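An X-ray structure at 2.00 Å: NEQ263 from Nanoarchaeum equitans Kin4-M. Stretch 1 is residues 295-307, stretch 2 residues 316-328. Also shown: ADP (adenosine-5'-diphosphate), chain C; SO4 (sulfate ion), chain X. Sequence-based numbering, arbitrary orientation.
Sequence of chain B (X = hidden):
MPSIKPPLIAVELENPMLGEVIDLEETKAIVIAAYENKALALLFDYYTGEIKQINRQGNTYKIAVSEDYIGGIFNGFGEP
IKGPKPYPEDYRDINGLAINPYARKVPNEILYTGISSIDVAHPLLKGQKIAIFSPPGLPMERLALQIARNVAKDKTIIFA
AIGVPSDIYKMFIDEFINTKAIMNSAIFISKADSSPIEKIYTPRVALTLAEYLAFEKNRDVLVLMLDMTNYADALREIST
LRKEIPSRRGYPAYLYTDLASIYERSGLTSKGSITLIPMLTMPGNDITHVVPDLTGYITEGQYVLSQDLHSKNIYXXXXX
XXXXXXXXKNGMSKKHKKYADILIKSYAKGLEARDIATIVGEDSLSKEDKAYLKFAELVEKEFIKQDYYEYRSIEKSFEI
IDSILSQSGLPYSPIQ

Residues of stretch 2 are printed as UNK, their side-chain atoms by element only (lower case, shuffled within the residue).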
ATOM      1  N   THR B 295      18.814  -4.863   9.102  1.00 28.83           N
ATOM      2  CA  THR B 295      20.020  -5.640   9.374  1.00 29.51           C
ATOM      3  C   THR B 295      21.146  -5.197   8.447  1.00 28.62           C
ATOM      4  O   THR B 295      22.302  -5.079   8.865  1.00 29.02           O
ATOM      5  CB  THR B 295      19.757  -7.149   9.211  1.00 33.56           C
ATOM      6  OG1 THR B 295      18.804  -7.572  10.196  1.00 32.16           O
ATOM      7  CG2 THR B 295      21.042  -7.948   9.384  1.00 32.10           C
ATOM      8  N   GLY B 296      20.803  -4.938   7.188  1.00 30.18           N
ATOM      9  CA  GLY B 296      21.768  -4.430   6.230  1.00 31.99           C
ATOM     10  C   GLY B 296      22.376  -3.114   6.680  1.00 31.34           C
ATOM     11  O   GLY B 296      23.570  -2.882   6.491  1.00 29.79           O
ATOM     12  N   TYR B 297      21.557  -2.257   7.286  1.00 28.63           N
ATOM     13  CA  TYR B 297      22.025  -0.963   7.786  1.00 26.31           C
ATOM     14  C   TYR B 297      22.899  -1.068   9.037  1.00 27.85           C
ATOM     15  O   TYR B 297      23.502  -0.078   9.460  1.00 30.26           O
ATOM     16  CB  TYR B 297      20.834  -0.043   8.088  1.00 26.87           C
ATOM     17  CG  TYR B 297      20.306   0.736   6.903  1.00 27.12           C
ATOM     18  CD1 TYR B 297      21.088   1.688   6.268  1.00 34.27           C
ATOM     19  CD2 TYR B 297      19.013   0.538   6.441  1.00 28.04           C
ATOM     20  CE1 TYR B 297      20.604   2.406   5.191  1.00 30.36           C
ATOM     21  CE2 TYR B 297      18.519   1.257   5.364  1.00 27.31           C
ATOM     22  CZ  TYR B 297      19.322   2.189   4.747  1.00 33.69           C
ATOM     23  OH  TYR B 297      18.849   2.915   3.676  1.00 33.48           O
ATOM     24  N   ILE B 298      22.961  -2.256   9.635  1.00 30.80           N
ATOM     25  CA  ILE B 298      23.717  -2.443  10.876  1.00 31.35           C
ATOM     26  C   ILE B 298      24.962  -3.319  10.720  1.00 25.61           C
ATOM     27  O   ILE B 298      26.059  -2.913  11.105  1.00 32.47           O
ATOM     28  CB  ILE B 298      22.835  -3.036  11.991  1.00 33.23           C
ATOM     29  CG1 ILE B 298      21.650  -2.111  12.267  1.00 29.08           C
ATOM     30  CG2 ILE B 298      23.648  -3.227  13.264  1.00 30.32           C
ATOM     31  CD1 ILE B 298      20.497  -2.797  12.971  1.00 32.66           C
ATOM     32  N   THR B 299      24.795  -4.522  10.179  1.00 30.46           N
ATOM     33  CA  THR B 299      25.938  -5.416   9.988  1.00 32.47           C
ATOM     34  C   THR B 299      26.953  -4.811   9.024  1.00 27.30           C
ATOM     35  O   THR B 299      26.625  -3.920   8.238  1.00 31.31           O
ATOM     36  CB  THR B 299      25.522  -6.834   9.515  1.00 36.08           C
ATOM     37  OG1 THR B 299      24.837  -6.752   8.258  1.00 34.93           O
ATOM     38  CG2 THR B 299      24.624  -7.498  10.544  1.00 30.37           C
ATOM     39  N   GLU B 300      28.188  -5.294   9.095  1.00 29.82           N
ATOM     40  CA  GLU B 300      29.245  -4.767   8.246  1.00 32.23           C
ATOM     41  C   GLU B 300      29.320  -5.569   6.955  1.00 33.49           C
ATOM     42  O   GLU B 300      30.376  -6.075   6.572  1.00 35.61           O
ATOM     43  CB  GLU B 300      30.577  -4.744   9.002  1.00 31.71           C
ATOM     44  CG  GLU B 300      30.604  -3.674  10.093  1.00 33.02           C
ATOM     45  CD  GLU B 300      31.533  -3.997  11.249  1.00 51.78           C
ATOM     46  OE1 GLU B 300      32.000  -5.153  11.351  1.00 44.38           O
ATOM     47  OE2 GLU B 300      31.788  -3.085  12.065  1.00 45.74           O
ATOM     48  N   GLY B 301      28.174  -5.669   6.290  1.00 34.80           N
ATOM     49  CA  GLY B 301      28.063  -6.422   5.059  1.00 31.74           C
ATOM     50  C   GLY B 301      27.135  -7.612   5.192  1.00 35.64           C
ATOM     51  O   GLY B 301      26.572  -7.867   6.264  1.00 26.10           O
ATOM     52  N   GLN B 302      26.971  -8.346   4.097  1.00 26.25           N
ATOM     53  CA  GLN B 302      26.101  -9.511   4.094  1.00 25.77           C
ATOM     54  C   GLN B 302      26.429 -10.442   2.937  1.00 32.42           C
ATOM     55  O   GLN B 302      26.851  -9.994   1.868  1.00 29.57           O
ATOM     56  CB  GLN B 302      24.628  -9.083   4.026  1.00 33.81           C
ATOM     57  CG  GLN B 302      24.213  -8.420   2.708  1.00 37.25           C
ATOM     58  CD  GLN B 302      24.690  -6.988   2.581  1.00 40.02           C
ATOM     59  OE1 GLN B 302      24.747  -6.251   3.567  1.00 32.52           O
ATOM     60  NE2 GLN B 302      25.032  -6.583   1.359  1.00 31.25           N
ATOM     61  N   TYR B 303      26.245 -11.738   3.160  1.00 29.15           N
ATOM     62  CA  TYR B 303      26.318 -12.711   2.079  1.00 33.26           C
ATOM     63  C   TYR B 303      24.898 -13.055   1.633  1.00 30.83           C
ATOM     64  O   TYR B 303      24.119 -13.632   2.394  1.00 31.95           O
ATOM     65  CB  TYR B 303      27.066 -13.968   2.527  1.00 30.33           C
ATOM     66  CG  TYR B 303      28.460 -13.695   3.050  1.00 32.86           C
ATOM     67  CD1 TYR B 303      29.414 -13.082   2.250  1.00 34.44           C
ATOM     68  CD2 TYR B 303      28.824 -14.058   4.339  1.00 36.26           C
ATOM     69  CE1 TYR B 303      30.690 -12.831   2.722  1.00 33.76           C
ATOM     70  CE2 TYR B 303      30.101 -13.813   4.818  1.00 41.41           C
ATOM     71  CZ  TYR B 303      31.027 -13.199   4.003  1.00 39.65           C
ATOM     72  OH  TYR B 303      32.296 -12.945   4.466  1.00 31.35           O
ATOM     73  N   VAL B 304      24.562 -12.690   0.401  1.00 29.59           N
ATOM     74  CA  VAL B 304      23.202 -12.860  -0.097  1.00 28.99           C
ATOM     75  C   VAL B 304      23.086 -14.095  -0.980  1.00 36.29           C
ATOM     76  O   VAL B 304      23.832 -14.243  -1.949  1.00 31.19           O
ATOM     77  CB  VAL B 304      22.743 -11.617  -0.881  1.00 35.01           C
ATOM     78  CG1 VAL B 304      21.333 -11.813  -1.424  1.00 32.23           C
ATOM     79  CG2 VAL B 304      22.808 -10.387   0.006  1.00 33.33           C
ATOM     80  N   LEU B 305      22.153 -14.981  -0.642  1.00 28.28           N
ATOM     81  CA  LEU B 305      21.946 -16.196  -1.426  1.00 34.59           C
ATOM     82  C   LEU B 305      20.962 -15.958  -2.570  1.00 34.62           C
ATOM     83  O   LEU B 305      20.039 -15.147  -2.451  1.00 32.16           O
ATOM     84  CB  LEU B 305      21.483 -17.352  -0.534  1.00 29.53           C
ATOM     85  CG  LEU B 305      22.573 -18.290  -0.001  1.00 48.69           C
ATOM     86  CD1 LEU B 305      23.849 -17.540   0.321  1.00 36.35           C
ATOM     87  CD2 LEU B 305      22.092 -19.054   1.225  1.00 44.74           C
ATOM     88  N   SER B 306      21.166 -16.666  -3.678  1.00 34.63           N
ATOM     89  CA  SER B 306      20.420 -16.411  -4.910  1.00 29.91           C
ATOM     90  C   SER B 306      19.575 -17.605  -5.350  1.00 36.63           C
ATOM     91  O   SER B 306      20.084 -18.718  -5.504  1.00 35.78           O
ATOM     92  CB  SER B 306      21.393 -16.011  -6.029  1.00 38.00           C
ATOM     93  OG  SER B 306      20.776 -16.075  -7.304  1.00 37.38           O
ATOM     94  N   GLN B 307      18.283 -17.363  -5.549  1.00 31.63           N
ATOM     95  CA  GLN B 307      17.361 -18.386  -6.032  1.00 31.24           C
ATOM     96  C   GLN B 307      17.778 -18.865  -7.420  1.00 32.90           C
ATOM     97  O   GLN B 307      17.671 -20.048  -7.739  1.00 39.56           O
ATOM     98  CB  GLN B 307      15.941 -17.815  -6.092  1.00 43.42           C
ATOM     99  CG  GLN B 307      14.905 -18.593  -5.301  1.00 60.66           C
ATOM    100  CD  GLN B 307      13.606 -17.824  -5.142  1.00 77.95           C
ATOM    101  OE1 GLN B 307      13.163 -17.131  -6.060  1.00 64.61           O
ATOM    102  NE2 GLN B 307      12.995 -17.932  -3.968  1.00 60.09           N
ATOM    103  N   UNK B 316      27.942 -22.965  -3.180  1.00 37.04           N
ATOM    104  CA  UNK B 316      26.929 -22.166  -2.483  1.00 39.38           C
ATOM    105  C   UNK B 316      26.364 -21.078  -3.388  1.00 39.22           C
ATOM    106  O   UNK B 316      27.119 -20.459  -4.136  1.00 42.35           O
ATOM    107  c   UNK B 316      29.313 -22.612  -2.764  1.00 37.26           C
ATOM    108  c   UNK B 316      27.713 -21.545  -1.327  1.00 41.04           C
ATOM    109  c   UNK B 316      29.110 -21.436  -1.850  1.00 38.36           C
ATOM    110  N   UNK B 317      25.045 -20.843  -3.317  1.00 35.69           N
ATOM    111  CA  UNK B 317      24.377 -19.933  -4.252  1.00 32.22           C
ATOM    112  C   UNK B 317      24.548 -18.463  -3.876  1.00 38.59           C
ATOM    113  O   UNK B 317      23.554 -17.749  -3.721  1.00 34.43           O
ATOM    114  c   UNK B 317      24.101 -21.436  -2.350  1.00 40.24           C
ATOM    115  c   UNK B 317      22.782 -20.796  -2.709  1.00 40.52           C
ATOM    116  c   UNK B 317      22.910 -20.345  -4.133  1.00 36.98           C
ATOM    117  N   UNK B 318      25.794 -18.016  -3.760  1.00 33.39           N
ATOM    118  CA  UNK B 318      26.094 -16.647  -3.350  1.00 31.78           C
ATOM    119  C   UNK B 318      26.078 -15.647  -4.509  1.00 38.02           C
ATOM    120  O   UNK B 318      26.802 -15.808  -5.495  1.00 34.79           O
ATOM    121  c   UNK B 318      28.699 -17.310  -0.524  1.00 41.25           C
ATOM    122  c   UNK B 318      27.463 -16.575  -2.634  1.00 37.08           C
ATOM    123  c   UNK B 318      27.880 -15.134  -2.409  1.00 35.54           C
ATOM    124  c   UNK B 318      27.396 -17.317  -1.298  1.00 36.94           C
ATOM    125  N   UNK B 319      25.245 -14.617  -4.378  1.00 32.12           N
ATOM    126  CA  UNK B 319      25.223 -13.504  -5.324  1.00 35.96           C
ATOM    127  C   UNK B 319      26.459 -12.640  -5.085  1.00 43.73           C
ATOM    128  O   UNK B 319      26.546 -11.936  -4.078  1.00 34.18           O
ATOM    129  c   UNK B 319      23.721 -11.650  -6.233  1.00 38.57           C
ATOM    130  c   UNK B 319      23.941 -12.681  -5.132  1.00 39.78           C
ATOM    131  o   UNK B 319      22.559 -11.497  -6.670  1.00 44.49           O
ATOM    132  o   UNK B 319      24.690 -10.980  -6.658  1.00 37.72           O
ATOM    133  N   UNK B 320      27.414 -12.701  -6.011  1.00 36.91           N
ATOM    134  CA  UNK B 320      28.695 -12.010  -5.854  1.00 33.71           C
ATOM    135  C   UNK B 320      28.565 -10.492  -5.806  1.00 30.93           C
ATOM    136  O   UNK B 320      29.417  -9.810  -5.239  1.00 35.44           O
ATOM    137  c   UNK B 320      31.179 -13.806  -5.601  1.00 41.24           C
ATOM    138  c   UNK B 320      31.282 -13.960  -8.081  1.00 42.83           C
ATOM    139  c   UNK B 320      29.657 -12.398  -6.984  1.00 43.90           C
ATOM    140  c   UNK B 320      30.374 -13.743  -6.881  1.00 49.43           C
ATOM    141  N   UNK B 321      27.499  -9.966  -6.397  1.00 30.16           N
ATOM    142  CA  UNK B 321      27.350  -8.520  -6.528  1.00 35.70           C
ATOM    143  C   UNK B 321      26.451  -7.904  -5.455  1.00 36.48           C
ATOM    144  O   UNK B 321      26.678  -6.774  -5.026  1.00 35.38           O
ATOM    145  c   UNK B 321      29.191  -7.850  -8.749  1.00 37.10           C
ATOM    146  c   UNK B 321      27.380  -8.197 -10.409  1.00 49.75           C
ATOM    147  c   UNK B 321      27.880  -8.545  -9.021  1.00 40.30           C
ATOM    148  c   UNK B 321      26.871  -8.160  -7.936  1.00 40.82           C
ATOM    149  N   UNK B 322      25.443  -8.649  -5.013  1.00 31.28           N
ATOM    150  CA  UNK B 322      24.591  -8.184  -3.921  1.00 43.09           C
ATOM    151  C   UNK B 322      25.277  -8.356  -2.572  1.00 35.40           C
ATOM    152  O   UNK B 322      24.945  -7.672  -1.604  1.00 34.79           O
ATOM    153  c   UNK B 322      22.316  -8.507  -5.052  1.00 50.88           C
ATOM    154  c   UNK B 322      20.973  -9.216  -4.928  1.00 65.87           C
ATOM    155  c   UNK B 322      23.248  -8.918  -3.925  1.00 38.20           C
ATOM    156  c   UNK B 322      20.035  -8.852  -6.069  1.00 65.94           C
ATOM    157  n   UNK B 322      18.773  -9.643  -6.014  1.00 68.32           N
ATOM    158  N   UNK B 323      26.232  -9.279  -2.515  1.00 31.23           N
ATOM    159  CA  UNK B 323      26.980  -9.519  -1.288  1.00 27.70           C
ATOM    160  C   UNK B 323      28.013  -8.422  -1.060  1.00 37.33           C
ATOM    161  O   UNK B 323      28.427  -7.734  -1.999  1.00 32.66           O
ATOM    162  c   UNK B 323      27.657 -10.890  -1.313  1.00 31.80           C
ATOM    163  o   UNK B 323      26.695 -11.922  -1.433  1.00 32.08           O
ATOM    164  N   UNK B 324      28.418  -8.262   0.195  1.00 30.69           N
ATOM    165  CA  UNK B 324      29.326  -7.192   0.581  1.00 29.25           C
ATOM    166  C   UNK B 324      30.011  -7.503   1.901  1.00 32.24           C
ATOM    167  O   UNK B 324      29.384  -7.997   2.833  1.00 32.99           O
ATOM    168  c   UNK B 324      28.407  -3.525   1.639  1.00 42.85           C
ATOM    169  c   UNK B 324      29.327  -4.701   1.335  1.00 39.60           C
ATOM    170  c   UNK B 324      28.558  -5.871   0.710  1.00 34.88           C
ATOM    171  c   UNK B 324      30.459  -4.270   0.424  1.00 31.04           C
ATOM    172  N   UNK B 325      31.308  -7.226   1.966  1.00 31.20           N
ATOM    173  CA  UNK B 325      32.021  -7.191   3.236  1.00 32.49           C
ATOM    174  C   UNK B 325      32.624  -5.801   3.366  1.00 35.38           C
ATOM    175  O   UNK B 325      33.546  -5.453   2.624  1.00 32.22           O
ATOM    176  o   UNK B 325      33.870  -8.151   4.478  1.00 35.88           O
ATOM    177  c   UNK B 325      33.116  -8.258   3.282  1.00 35.50           C
ATOM    178  N   UNK B 326      32.096  -5.005   4.293  1.00 32.34           N
ATOM    179  CA  UNK B 326      32.499  -3.602   4.421  1.00 40.58           C
ATOM    180  C   UNK B 326      33.960  -3.419   4.804  1.00 39.53           C
ATOM    181  O   UNK B 326      34.615  -2.485   4.343  1.00 41.54           O
ATOM    182  c   UNK B 326      27.257  -1.138   5.057  1.00 48.40           C
ATOM    183  c   UNK B 326      31.624  -2.872   5.445  1.00 39.51           C
ATOM    184  c   UNK B 326      29.443  -1.780   6.003  1.00 63.48           C
ATOM    185  n   UNK B 326      28.012  -1.964   5.773  1.00 57.53           N
ATOM    186  n   UNK B 326      27.795  -0.066   4.496  1.00 39.34           N
ATOM    187  n   UNK B 326      25.963  -1.383   4.902  1.00 49.82           N
ATOM    188  c   UNK B 326      30.273  -2.438   4.918  1.00 48.87           C
ATOM    189  N   UNK B 327      34.465  -4.305   5.653  1.00 38.84           N
ATOM    190  CA  UNK B 327      35.805  -4.150   6.206  1.00 39.12           C
ATOM    191  C   UNK B 327      36.850  -4.926   5.410  1.00 41.49           C
ATOM    192  O   UNK B 327      38.035  -4.875   5.729  1.00 38.27           O
ATOM    193  c   UNK B 327      35.016  -4.339  10.043  1.00 45.59           C
ATOM    194  c   UNK B 327      35.826  -4.584   7.675  1.00 37.72           C
ATOM    195  c   UNK B 327      34.959  -2.394   8.500  1.00 48.69           C
ATOM    196  c   UNK B 327      34.823  -3.894   8.604  1.00 48.39           C
ATOM    197  N   UNK B 328      36.403  -5.623   4.369  1.00 39.87           N
ATOM    198  CA  UNK B 328      37.259  -6.504   3.569  1.00 41.23           C
ATOM    199  C   UNK B 328      38.600  -5.889   3.171  1.00 48.56           C
ATOM    200  O   UNK B 328      39.643  -6.529   3.296  1.00 43.92           O
ATOM    201  c   UNK B 328      36.512  -6.971   2.333  1.00 40.10           C
TER
HETATM  202  PB  ADP C 601      26.660   3.120   3.632  1.00 30.00           P
HETATM  203  O1B ADP C 601      25.864   3.863   2.592  1.00 28.44           O
HETATM  204  O2B ADP C 601      27.249   3.988   4.710  1.00 25.84           O
HETATM  205  O3B ADP C 601      25.976   1.874   4.133  1.00 29.94           O
HETATM  206  PA  ADP C 601      29.476   2.716   3.189  1.00 31.29           P
HETATM  207  O1A ADP C 601      29.882   4.160   3.215  1.00 33.38           O
HETATM  208  O2A ADP C 601      29.734   1.845   4.392  1.00 31.11           O
HETATM  209  O3A ADP C 601      27.922   2.597   2.768  1.00 29.81           O
HETATM  210  O5' ADP C 601      30.183   2.034   1.913  1.00 32.13           O
HETATM  211  C5' ADP C 601      29.821   0.710   1.523  1.00 33.85           C
HETATM  212  C4' ADP C 601      30.988   0.039   0.807  1.00 37.18           C
HETATM  213  O4' ADP C 601      31.320   0.759  -0.387  1.00 36.24           O
HETATM  214  C3' ADP C 601      32.211   0.032   1.707  1.00 41.57           C
HETATM  215  O3' ADP C 601      32.708  -1.305   1.818  1.00 46.11           O
HETATM  216  C2' ADP C 601      33.215   0.924   1.010  1.00 46.56           C
HETATM  217  O2' ADP C 601      34.525   0.357   1.039  1.00 68.69           O
HETATM  218  C1' ADP C 601      32.717   1.051  -0.420  1.00 33.82           C
HETATM  219  N9  ADP C 601      32.946   2.432  -0.907  1.00 38.00           N
HETATM  220  C8  ADP C 601      32.097   3.469  -0.784  1.00 35.07           C
HETATM  221  N7  ADP C 601      32.619   4.593  -1.338  1.00 32.95           N
HETATM  222  C5  ADP C 601      33.830   4.277  -1.834  1.00 39.51           C
HETATM  223  C6  ADP C 601      34.910   4.995  -2.549  1.00 33.84           C
HETATM  224  N6  ADP C 601      34.796   6.313  -2.857  1.00 35.37           N
HETATM  225  N1  ADP C 601      36.009   4.282  -2.886  1.00 36.50           N
HETATM  226  C2  ADP C 601      36.133   2.974  -2.589  1.00 44.31           C
HETATM  227  N3  ADP C 601      35.193   2.262  -1.942  1.00 40.99           N
HETATM  228  C4  ADP C 601      34.039   2.850  -1.548  1.00 40.18           C
HETATM  229  S   SO4 X 512      17.962 -13.866  -8.111  1.00 65.50           S
HETATM  230  O1  SO4 X 512      19.393 -13.870  -7.840  1.00 68.09           O
HETATM  231  O2  SO4 X 512      17.726 -13.307  -9.436  1.00 67.54           O
HETATM  232  O3  SO4 X 512      17.279 -13.077  -7.093  1.00 68.30           O
HETATM  233  O4  SO4 X 512      17.460 -15.232  -8.054  1.00 48.58           O

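Position 316 carries three side-chain carbons that close a ring onto its own backbone N, and the peptide bond before it is cis; it makes no contact with the first stretch. It is Pro-316. Position 317 has the same three-carbon ring, here directed toward the first stretch and lying against the side chain of Leu-305. This is Pro-317, whose CG is 3.7 Å from Leu-305 CG, while its carbonyl O accepts a hydrogen bond from Ser-306 N at 2.6 Å. At 318 there are four carbons, forked at the first, with one arm two carbons long: Ile-318. Its CA-to-CB bond points away, yet CG1 still reaches to 3.9 Å from Leu-305 CD1.

Position 319 has two carbons, the second bearing two oxygens, and its backbone N donates to Val-304 O at 2.8 Å. The short carboxylate identifies Asp-319. Its OD1 accepts from the backbone N atoms of positions 321 and 322, both at 3.0 Å, and so holds the turn that follows. Positions 320 and 321 each show four carbons forked at the second, and neither touches the first stretch; they are Leu-320 and Leu-321. At 322, four carbons run in a row to a nitrogen, an extended chain whose end leads away from the first stretch: Lys-322. Its carbonyl O receives Gln-302 NE2 at 3.2 Å.

Position 323 has one carbon and one oxygen, and that oxygen lies beside the backbone of Val-304. This is Ser-323. Its OG donates to Asp-319 O at 2.6 Å and accepts from Val-304 N at 2.9 Å, so a single hydroxyl ties the turn to the neighbouring strand. Position 324 bears four carbons forked at the second, with CB 3.7 Å from Gln-302 NE2; it is Leu-324, on the same face of the sheet as Gln-302. At 325, one carbon and one oxygen identify Ser-325, paired with Gly-301 at a CA-CA distance of 4.4 Å.

Position 326 has three carbons, a nitrogen, and a carbon carrying two more nitrogens, directed toward the first stretch: Arg-326. Its NH2 donates to Gly-296 O at 3.2 Å, and NH1 to ADP O3B at 2.7 Å. Position 327 has four carbons forked at the second, one of them near the carboxylate of Glu-300. It is Leu-327, with CD1 3.4 Å from Glu-300 OE1. Position 328 has a single carbon out of reach of the first stretch: Ala-328.

The contact rests on a short antiparallel pairing extended by further backbone bonds. Gln-302 N donates to Leu-324 O at 2.7 Å and Leu-324 N to Gln-302 O at 2.9 Å; beyond this pair, Arg-326 N reaches Glu-300 O at 3.0 Å. Glycine suits position 301, where a CB would clash with Leu-324 O and Ser-325 CA. Arg-326 joins the edge of this pairing to the nucleotide, its guanidinium linking Gly-296 to the ADP phosphates. Together the stretches bury 826 Å².

Stretch 2 (316-328) PPIDLLKSLSRLA
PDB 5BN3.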